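Long-range contacts in hypothetical glycoside hydrolase (PDB 3TAW), which is of unknown function but belongs to a glycoside-hydrolase-like family with a five-bladed beta-propeller fold: residues N24-P29 with S343-A348; C36-D41 with S78-L83; N196-M201 with T212-I217. All coordinates share one frame; numbering follows the deposited sequence.

The three contacts lie at separate points around the propeller. Contacts 1 and 2 are the nearer pair, their centres about 22 Å apart and their nearest atoms about 7 Å apart; Asp49 links their surroundings, since its carboxylate bonds Ser343 of contact 1 and forms a salt bridge with Arg79 of contact 2. Contact 3 lies about 32 Å from each of them, centre to centre, on the opposite side of the chain's centre from contact 1. Contact 1 joins regions close to the two ends of the chain, and both others fall within the sequence it spans. The magnesium ion is bound at the C-terminus by Asn355 and Phe356, residues that belong to none of the three contacts.

Contact 1: residues N24-P29 with S343-A348; sequences NPVIKP and SFVAVA
Asn24 lays its carboxamide alongside the backbone of Val347 and grips both of its polar groups. ND2 gives a nearly straight bond to Val347 O (2.9 Å, 173°), with that oxygen in the amide plane, while OD1 accepts from Val347 N, the donor standing above the carbonyl plane. The pair fixes the rotation of the amide and brings Asn24 CG to 3.4 Å from Ala346 CB. After a cis peptide at Pro25 the loop comes level with the strand: Val345 O receives Val26 N at 2.8 Å and, weakly, Ile27 N, while Val345 N returns a bond to Ile27 O. Two residues thus face one, a classic beta bulge. Packing is close here, with Pro25 CB 3.5 Å from Phe344 CB and Ile27 CB 3.8 Å from Val345 CB. Toward solvent the contact is looser: Lys28 is exposed and little of it is covered, its CG passing the Phe344 ring before the extended chain leads away. Segment 24-29 borders strand 344-350 along one edge, through Val345 and Val347, while Ala346 and Ala348 bond strand 333-340 on the other; Phe311 of helix 310-313 packs against Asn24, Pro25 and Phe344, and Pro53 of strand 49-58 against Val345.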
loop_
_atom_site.group_PDB
_atom_site.type_symbol
_atom_site.label_atom_id
_atom_site.label_comp_id
_atom_site.label_asym_id
_atom_site.label_seq_id
_atom_site.Cartn_x
_atom_site.Cartn_y
_atom_site.Cartn_z
ATOM N N ASN A 24 18.108 -8.527 2.011
ATOM C CA ASN A 24 17.085 -7.893 2.834
ATOM C C ASN A 24 17.504 -7.762 4.279
ATOM O O ASN A 24 18.289 -8.584 4.777
ATOM C CB ASN A 24 15.767 -8.655 2.766
ATOM C CG ASN A 24 15.042 -8.452 1.451
ATOM O OD1 ASN A 24 15.085 -7.384 0.875
ATOM N ND2 ASN A 24 14.321 -9.473 1.009
ATOM N N PRO A 25 16.993 -6.722 4.961
ATOM C CA PRO A 25 16.147 -5.655 4.441
ATOM C C PRO A 25 16.922 -4.609 3.647
ATOM O O PRO A 25 18.103 -4.368 3.929
ATOM C CB PRO A 25 15.583 -4.999 5.705
ATOM C CG PRO A 25 16.545 -5.335 6.791
ATOM C CD PRO A 25 17.334 -6.526 6.379
ATOM N N VAL A 26 16.241 -3.969 2.706
ATOM C CA VAL A 26 16.853 -2.989 1.824
ATOM C C VAL A 26 16.743 -1.541 2.344
ATOM O O VAL A 26 17.480 -0.673 1.881
ATOM C CB VAL A 26 16.319 -3.115 0.380
ATOM C CG1 VAL A 26 16.694 -4.480 -0.194
ATOM C CG2 VAL A 26 14.813 -2.858 0.331
ATOM N N ILE A 27 15.823 -1.286 3.289
ATOM C CA ILE A 27 15.746 0.005 3.995
ATOM C C ILE A 27 15.602 -0.249 5.478
ATOM O O ILE A 27 14.681 -0.946 5.916
ATOM C CB ILE A 27 14.570 0.918 3.559
ATOM C CG1 ILE A 27 14.522 1.064 2.036
ATOM C CG2 ILE A 27 14.606 2.310 4.318
ATOM C CD1 ILE A 27 15.454 2.075 1.442
ATOM N N LYS A 28 16.541 0.317 6.232
ATOM C CA LYS A 28 16.545 0.269 7.685
ATOM C C LYS A 28 16.534 1.705 8.267
ATOM O O LYS A 28 16.928 2.653 7.594
ATOM C CB LYS A 28 17.808 -0.428 8.150
ATOM C CG LYS A 28 18.063 -1.812 7.578
ATOM C CD LYS A 28 19.436 -2.337 8.043
ATOM C CE LYS A 28 19.796 -3.625 7.324
ATOM N NZ LYS A 28 21.263 -3.983 7.420
ATOM N N PRO A 29 16.111 1.862 9.530
ATOM C CA PRO A 29 16.169 3.171 10.201
ATOM C C PRO A 29 17.553 3.813 10.213
ATOM O O PRO A 29 18.588 3.110 10.218
ATOM C CB PRO A 29 15.728 2.840 11.638
ATOM C CG PRO A 29 14.818 1.687 11.463
ATOM C CD PRO A 29 15.463 0.856 10.392
ATOM N N SER A 343 8.737 -2.645 10.678
ATOM C CA SER A 343 10.074 -2.196 11.068
ATOM C C SER A 343 11.082 -1.964 9.960
ATOM O O SER A 343 11.959 -1.101 10.120
ATOM C CB SER A 343 10.688 -3.154 12.085
ATOM O OG SER A 343 10.029 -3.034 13.338
ATOM N N PHE A 344 11.008 -2.756 8.886
ATOM C CA PHE A 344 11.949 -2.664 7.765
ATOM C C PHE A 344 11.217 -2.731 6.420
ATOM O O PHE A 344 10.034 -3.077 6.369
ATOM C CB PHE A 344 13.001 -3.768 7.804
ATOM C CG PHE A 344 13.778 -3.827 9.106
ATOM C CD1 PHE A 344 14.869 -3.017 9.310
ATOM C CD2 PHE A 344 13.402 -4.699 10.118
ATOM C CE1 PHE A 344 15.589 -3.068 10.510
ATOM C CE2 PHE A 344 14.112 -4.736 11.324
ATOM C CZ PHE A 344 15.200 -3.923 11.504
ATOM N N VAL A 345 11.938 -2.375 5.356
ATOM C CA VAL A 345 11.493 -2.637 3.995
ATOM C C VAL A 345 12.334 -3.761 3.380
ATOM O O VAL A 345 13.568 -3.750 3.476
ATOM C CB VAL A 345 11.578 -1.394 3.117
ATOM C CG1 VAL A 345 11.177 -1.743 1.656
ATOM C CG2 VAL A 345 10.689 -0.277 3.701
ATOM N N ALA A 346 11.661 -4.697 2.727
ATOM C CA ALA A 346 12.302 -5.776 1.969
ATOM C C ALA A 346 11.765 -5.846 0.535
ATOM O O ALA A 346 10.735 -5.229 0.219
ATOM C CB ALA A 346 12.132 -7.143 2.682
ATOM N N VAL A 347 12.530 -6.538 -0.321
ATOM C CA VAL A 347 12.199 -6.755 -1.726
ATOM C C VAL A 347 12.142 -8.260 -2.054
ATOM O O VAL A 347 12.912 -9.061 -1.527
ATOM C CB VAL A 347 13.185 -6.019 -2.678
ATOM C CG1 VAL A 347 14.600 -6.631 -2.644
ATOM C CG2 VAL A 347 12.621 -5.964 -4.102
ATOM N N ALA A 348 11.211 -8.630 -2.920
ATOM C CA ALA A 348 11.211 -9.942 -3.564
ATOM C C ALA A 348 11.034 -9.700 -5.075
ATOM O O ALA A 348 10.420 -8.707 -5.499
ATOM C CB ALA A 348 10.092 -10.859 -2.997
#

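Contact 2: residues C36-D41 with S78-L83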
loop_
_atom_site.group_PDB
_atom_site.type_symbol
_atom_site.label_atom_id
_atom_site.label_comp_id
_atom_site.label_asym_id
_atom_site.label_seq_id
_atom_site.Cartn_x
_atom_site.Cartn_y
_atom_site.Cartn_z
ATOM N N CYS A 36 11.263 19.848 10.805
ATOM C CA CYS A 36 9.841 19.559 10.668
ATOM C C CYS A 36 8.986 20.811 10.806
ATOM O O CYS A 36 9.049 21.501 11.837
ATOM C CB CYS A 36 9.428 18.579 11.748
ATOM S SG CYS A 36 7.631 18.247 11.754
ATOM N N PRO A 37 8.175 21.127 9.783
ATOM C CA PRO A 37 7.349 22.329 9.847
ATOM C C PRO A 37 6.129 22.180 10.749
ATOM O O PRO A 37 5.510 23.189 11.078
ATOM C CB PRO A 37 6.907 22.525 8.390
ATOM C CG PRO A 37 6.880 21.186 7.836
ATOM C CD PRO A 37 7.984 20.399 8.509
HETATM N N MSE A 38 5.776 20.942 11.103
HETATM C CA MSE A 38 4.672 20.673 12.034
HETATM C C MSE A 38 5.131 20.955 13.466
HETATM O O MSE A 38 4.440 21.662 14.212
HETATM C CB MSE A 38 4.172 19.223 11.894
HETATM C CG MSE A 38 3.063 18.832 12.879
HETATM SE SE MSE A 38 2.586 16.977 12.774
HETATM C CE MSE A 38 4.013 16.221 13.782
ATOM N N ARG A 39 6.285 20.389 13.839
ATOM C CA ARG A 39 6.891 20.564 15.165
ATOM C C ARG A 39 7.651 21.891 15.283
ATOM O O ARG A 39 7.874 22.402 16.392
ATOM C CB ARG A 39 7.875 19.411 15.457
ATOM C CG ARG A 39 7.296 17.981 15.380
ATOM C CD ARG A 39 6.382 17.695 16.546
ATOM N NE ARG A 39 6.040 16.279 16.690
ATOM C CZ ARG A 39 5.008 15.850 17.419
ATOM N NH1 ARG A 39 4.236 16.725 18.039
ATOM N NH2 ARG A 39 4.728 14.554 17.510
ATOM N N GLU A 40 8.063 22.450 14.134
ATOM C CA GLU A 40 9.004 23.585 14.109
ATOM C C GLU A 40 10.238 23.227 14.935
ATOM O O GLU A 40 10.656 23.935 15.861
ATOM C CB GLU A 40 8.348 24.914 14.527
ATOM C CG GLU A 40 7.239 25.280 13.523
ATOM C CD GLU A 40 6.594 26.618 13.699
ATOM O OE1 GLU A 40 6.826 27.302 14.723
ATOM O OE2 GLU A 40 5.821 26.988 12.773
ATOM N N ASP A 41 10.847 22.122 14.538
ATOM C CA ASP A 41 11.966 21.554 15.270
ATOM C C ASP A 41 12.699 20.568 14.395
ATOM O O ASP A 41 12.085 19.895 13.557
ATOM C CB ASP A 41 11.448 20.824 16.528
ATOM C CG ASP A 41 12.564 20.430 17.479
ATOM O OD1 ASP A 41 13.545 21.189 17.574
ATOM O OD2 ASP A 41 12.419 19.388 18.166
ATOM N N SER A 78 1.526 5.468 17.545
ATOM C CA SER A 78 1.768 6.462 18.599
ATOM C C SER A 78 2.691 7.624 18.195
ATOM O O SER A 78 2.852 8.574 18.969
ATOM C CB SER A 78 2.394 5.770 19.821
ATOM O OG SER A 78 3.685 5.253 19.474
ATOM N N ARG A 79 3.314 7.541 17.017
ATOM C CA ARG A 79 4.403 8.473 16.650
ATOM C C ARG A 79 4.024 9.248 15.377
ATOM O O ARG A 79 2.839 9.432 15.125
ATOM C CB ARG A 79 5.735 7.720 16.540
ATOM C CG ARG A 79 5.770 6.512 15.628
ATOM C CD ARG A 79 5.469 5.169 16.368
ATOM N NE ARG A 79 6.556 4.882 17.294
ATOM C CZ ARG A 79 7.661 4.192 17.013
ATOM N NH1 ARG A 79 7.866 3.599 15.821
ATOM N NH2 ARG A 79 8.583 4.081 17.949
ATOM N N THR A 80 4.996 9.765 14.627
ATOM C CA THR A 80 4.691 10.510 13.410
ATOM C C THR A 80 5.295 9.786 12.225
ATOM O O THR A 80 6.493 9.473 12.227
ATOM C CB THR A 80 5.208 11.966 13.451
ATOM O OG1 THR A 80 4.669 12.632 14.600
ATOM C CG2 THR A 80 4.804 12.740 12.173
ATOM N N SER A 81 4.463 9.547 11.206
ATOM C CA SER A 81 4.897 8.923 9.956
ATOM C C SER A 81 5.120 9.989 8.893
ATOM O O SER A 81 4.366 10.957 8.807
ATOM C CB SER A 81 3.844 7.923 9.455
ATOM O OG SER A 81 3.744 6.786 10.311
ATOM N N ARG A 82 6.204 9.827 8.146
ATOM C CA ARG A 82 6.593 10.676 7.034
ATOM C C ARG A 82 7.125 9.732 5.945
ATOM O O ARG A 82 7.487 8.580 6.237
ATOM C CB ARG A 82 7.673 11.681 7.477
ATOM C CG ARG A 82 7.208 12.589 8.609
ATOM C CD ARG A 82 8.293 13.565 9.044
ATOM N NE ARG A 82 7.887 14.419 10.153
ATOM C CZ ARG A 82 8.003 14.107 11.445
ATOM N NH1 ARG A 82 8.453 12.922 11.839
ATOM N NH2 ARG A 82 7.637 14.983 12.374
ATOM N N LEU A 83 7.149 10.189 4.695
ATOM C CA LEU A 83 7.599 9.352 3.614
ATOM C C LEU A 83 8.976 9.748 3.119
ATOM O O LEU A 83 9.205 10.899 2.737
ATOM C CB LEU A 83 6.620 9.433 2.434
ATOM C CG LEU A 83 5.157 9.183 2.753
ATOM C CD1 LEU A 83 4.328 9.170 1.491
ATOM C CD2 LEU A 83 4.926 7.896 3.619
HETATM O O HOH W 1 6.971 14.034 15.109
#
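Cys36 and Arg82 meet through a weak hydrogen bond, Arg82 NH2 approaching Cys36 SG to 3.3 Å with the sulfur near the guanidinium plane. SG lies anti to its own backbone N (chi1 175°), which turns it toward the arginine, and it also accepts a straight bond from Arg39 N (171°). Beside this pair Met38, a selenomethionine in the crystal, reaches tip to tip with Thr80, its CE 3.7 Å from Thr80 OG1. A water fills the angle between the segments: it donates to Thr80 OG1 at 2.7 Å and accepts from Arg82 NH2 at 3.0 Å. It also accepts from Arg39 NE, although Arg39 has two conformers and this link is less certain. In the second shell, Thr80 CG2 sits 3.5 Å above the plane of the Arg82 guanidinium, over its centre. Asp70 ties the two together, forming a salt bridge with Arg82 NH1 and taking a hydrogen bond from Thr80 N, while Thr80 OG1 is bonded to Pro115 O. The turn between strands 33-36 and 41-44 closes with Glu40 and Asp41 both facing Cys36, a G1 beta bulge. The arrangement is that of a beta-hairpin tip linked to the start of strand 81-88 by long side chains and a water.

Contact 3: residues N196-M201 with T212-I217; sequences NGKYFM and TSDNLI. With EDO (1,2-ethanediol), chain Q; EDO (1,2-ethanediol), chain S.
The Tyr199 ring carries Leu216 on one face and the backbone of the turn at its edge. Leu216 CD2 makes a CH-pi contact 3.7 Å from the ring centroid, 22° off the normal and displaced toward CG, the two side chains crossing at about a right angle; Ser213 O, Asp214 O and Asn215 N lie near the ring plane. Ile192 of strand 189-192 touches both partners. The Phe200 ring is on the other side of the hairpin, where Thr212 CG2 approaches CD2 obliquely at 3.7 Å. A 1,2-ethanediol, probably picked up from the crystallisation solution, packs beside these two and takes a hydrogen bond from Asn196 ND2. Between the strands, Tyr199 and Ser213 form an antiparallel hydrogen-bonded pair, followed by the non-hydrogen-bonded pair Phe200 and Thr212: Tyr199 N meets Ser213 O at 2.9 Å, nearly along the C=O axis, and Ser213 N returns to Tyr199 O. Beyond the strand end Ser213 OG accepts from Asn215 N (3.0 Å), an ST turn, followed by an Asx turn at Asn215; Asp218 is a further partner of both side chains. Lys198 crosses Thr212 and brings NZ to Asp214 OD1 at 3.2 Å, from the syn side but 32° out of the carboxylate plane. One water joins Asp214 OD1 to Gly197 O, another NZ to Thr212 OG1. With Asp214 exposed, this fairly long salt bridge is shared with water, and hydration probably reduces its strength.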
loop_
_atom_site.group_PDB
_atom_site.type_symbol
_atom_site.label_atom_id
_atom_site.label_comp_id
_atom_site.label_asym_id
_atom_site.label_seq_id
_atom_site.Cartn_x
_atom_site.Cartn_y
_atom_site.Cartn_z
ATOM N N ASN A 196 -14.617 0.409 -17.393
ATOM C CA ASN A 196 -15.927 0.911 -17.805
ATOM C C ASN A 196 -16.032 2.439 -17.749
ATOM O O ASN A 196 -17.024 2.991 -17.301
ATOM C CB ASN A 196 -17.020 0.237 -16.970
ATOM C CG ASN A 196 -17.078 -1.258 -17.211
ATOM O OD1 ASN A 196 -16.945 -1.724 -18.367
ATOM N ND2 ASN A 196 -17.279 -2.022 -16.144
ATOM N N GLY A 197 -14.969 3.109 -18.187
ATOM C CA GLY A 197 -14.942 4.564 -18.303
ATOM C C GLY A 197 -14.660 5.356 -17.030
ATOM O O GLY A 197 -14.707 6.576 -17.061
ATOM N N LYS A 198 -14.435 4.677 -15.909
ATOM C CA LYS A 198 -14.169 5.324 -14.628
ATOM C C LYS A 198 -12.856 4.828 -14.050
ATOM O O LYS A 198 -12.474 3.690 -14.266
ATOM C CB LYS A 198 -15.274 5.028 -13.604
ATOM C CG LYS A 198 -16.640 5.632 -13.993
ATOM C CD LYS A 198 -17.383 6.164 -12.770
ATOM C CE LYS A 198 -18.590 7.037 -13.156
ATOM N NZ LYS A 198 -18.688 8.274 -12.282
ATOM N N TYR A 199 -12.196 5.685 -13.291
ATOM C CA TYR A 199 -11.061 5.227 -12.496
ATOM C C TYR A 199 -11.627 4.343 -11.402
ATOM O O TYR A 199 -12.754 4.550 -10.946
ATOM C CB TYR A 199 -10.297 6.398 -11.920
ATOM C CG TYR A 199 -9.699 7.252 -13.004
ATOM C CD1 TYR A 199 -8.643 6.786 -13.765
ATOM C CD2 TYR A 199 -10.207 8.510 -13.291
ATOM C CE1 TYR A 199 -8.086 7.547 -14.763
ATOM C CE2 TYR A 199 -9.650 9.284 -14.315
ATOM C CZ TYR A 199 -8.588 8.788 -15.039
ATOM O OH TYR A 199 -7.998 9.535 -16.054
ATOM N N PHE A 200 -10.853 3.355 -10.978
ATOM C CA PHE A 200 -11.359 2.355 -10.043
ATOM C C PHE A 200 -10.295 2.006 -9.022
ATOM O O PHE A 200 -9.130 1.906 -9.357
ATOM C CB PHE A 200 -11.768 1.076 -10.804
ATOM C CG PHE A 200 -12.664 0.146 -10.017
ATOM C CD1 PHE A 200 -12.127 -0.800 -9.175
ATOM C CD2 PHE A 200 -14.046 0.205 -10.146
ATOM C CE1 PHE A 200 -12.944 -1.662 -8.445
ATOM C CE2 PHE A 200 -14.863 -0.649 -9.410
ATOM C CZ PHE A 200 -14.316 -1.580 -8.572
HETATM N N MSE A 201 -10.702 1.820 -7.770
HETATM C CA MSE A 201 -9.787 1.257 -6.797
HETATM C C MSE A 201 -10.487 0.280 -5.872
HETATM O O MSE A 201 -11.706 0.349 -5.662
HETATM C CB MSE A 201 -9.072 2.356 -5.996
HETATM C CG MSE A 201 -9.981 3.201 -5.163
HETATM SE SE MSE A 201 -9.029 4.635 -4.263
HETATM C CE MSE A 201 -10.454 5.066 -3.034
ATOM N N THR A 212 -15.136 4.394 -7.163
ATOM C CA THR A 212 -14.895 4.930 -8.490
ATOM C C THR A 212 -14.654 6.439 -8.449
ATOM O O THR A 212 -14.991 7.133 -7.478
ATOM C CB THR A 212 -16.073 4.597 -9.423
ATOM O OG1 THR A 212 -17.270 5.225 -8.939
ATOM C CG2 THR A 212 -16.278 3.094 -9.504
ATOM N N SER A 213 -14.097 6.957 -9.531
ATOM C CA SER A 213 -13.828 8.387 -9.662
ATOM C C SER A 213 -13.758 8.758 -11.129
ATOM O O SER A 213 -13.356 7.942 -11.963
ATOM C CB SER A 213 -12.478 8.734 -9.024
ATOM O OG SER A 213 -12.142 10.108 -9.164
ATOM N N ASP A 214 -14.135 10.007 -11.426
ATOM C CA ASP A 214 -13.886 10.600 -12.738
ATOM C C ASP A 214 -12.618 11.450 -12.802
ATOM O O ASP A 214 -12.163 11.766 -13.896
ATOM C CB ASP A 214 -15.057 11.500 -13.155
ATOM C CG ASP A 214 -16.353 10.736 -13.304
ATOM O OD1 ASP A 214 -16.343 9.639 -13.920
ATOM O OD2 ASP A 214 -17.389 11.246 -12.817
ATOM N N ASN A 215 -12.061 11.841 -11.654
ATOM C CA ASN A 215 -10.983 12.814 -11.644
ATOM C C ASN A 215 -9.773 12.437 -10.798
ATOM O O ASN A 215 -8.875 13.266 -10.615
ATOM C CB ASN A 215 -11.525 14.189 -11.211
ATOM C CG ASN A 215 -11.954 14.217 -9.744
ATOM O OD1 ASN A 215 -11.829 13.218 -9.024
ATOM N ND2 ASN A 215 -12.457 15.359 -9.296
ATOM N N LEU A 216 -9.764 11.211 -10.269
ATOM C CA LEU A 216 -8.668 10.670 -9.429
ATOM C C LEU A 216 -8.558 11.243 -8.027
ATOM O O LEU A 216 -7.779 10.721 -7.220
ATOM C CB LEU A 216 -7.308 10.724 -10.162
ATOM C CG LEU A 216 -7.208 9.760 -11.354
ATOM C CD1 LEU A 216 -6.044 10.150 -12.289
ATOM C CD2 LEU A 216 -7.111 8.286 -10.931
ATOM N N ILE A 217 -9.343 12.270 -7.707
ATOM C CA ILE A 217 -9.223 12.898 -6.385
ATOM C C ILE A 217 -10.467 12.730 -5.529
ATOM O O ILE A 217 -10.329 12.459 -4.347
ATOM C CB ILE A 217 -8.755 14.384 -6.431
ATOM C CG1 ILE A 217 -9.700 15.254 -7.259
ATOM C CG2 ILE A 217 -7.354 14.455 -6.981
ATOM C CD1 ILE A 217 -9.458 16.745 -7.100
HETATM C C1 EDO Q . -16.951 1.514 -13.024
HETATM O O1 EDO Q . -18.296 1.607 -12.527
HETATM C C2 EDO Q . -16.510 0.054 -13.074
HETATM O O2 EDO Q . -17.521 -0.821 -13.612
HETATM C C1 EDO S . -13.820 -2.665 -19.067
HETATM O O1 EDO S . -13.316 -1.322 -19.178
HETATM C C2 EDO S . -12.711 -3.666 -19.359
HETATM O O2 EDO S . -11.673 -3.522 -18.378
HETATM O O HOH W 2 -14.585 8.971 -15.770
HETATM O O HOH W 3 -17.653 7.951 -9.522
#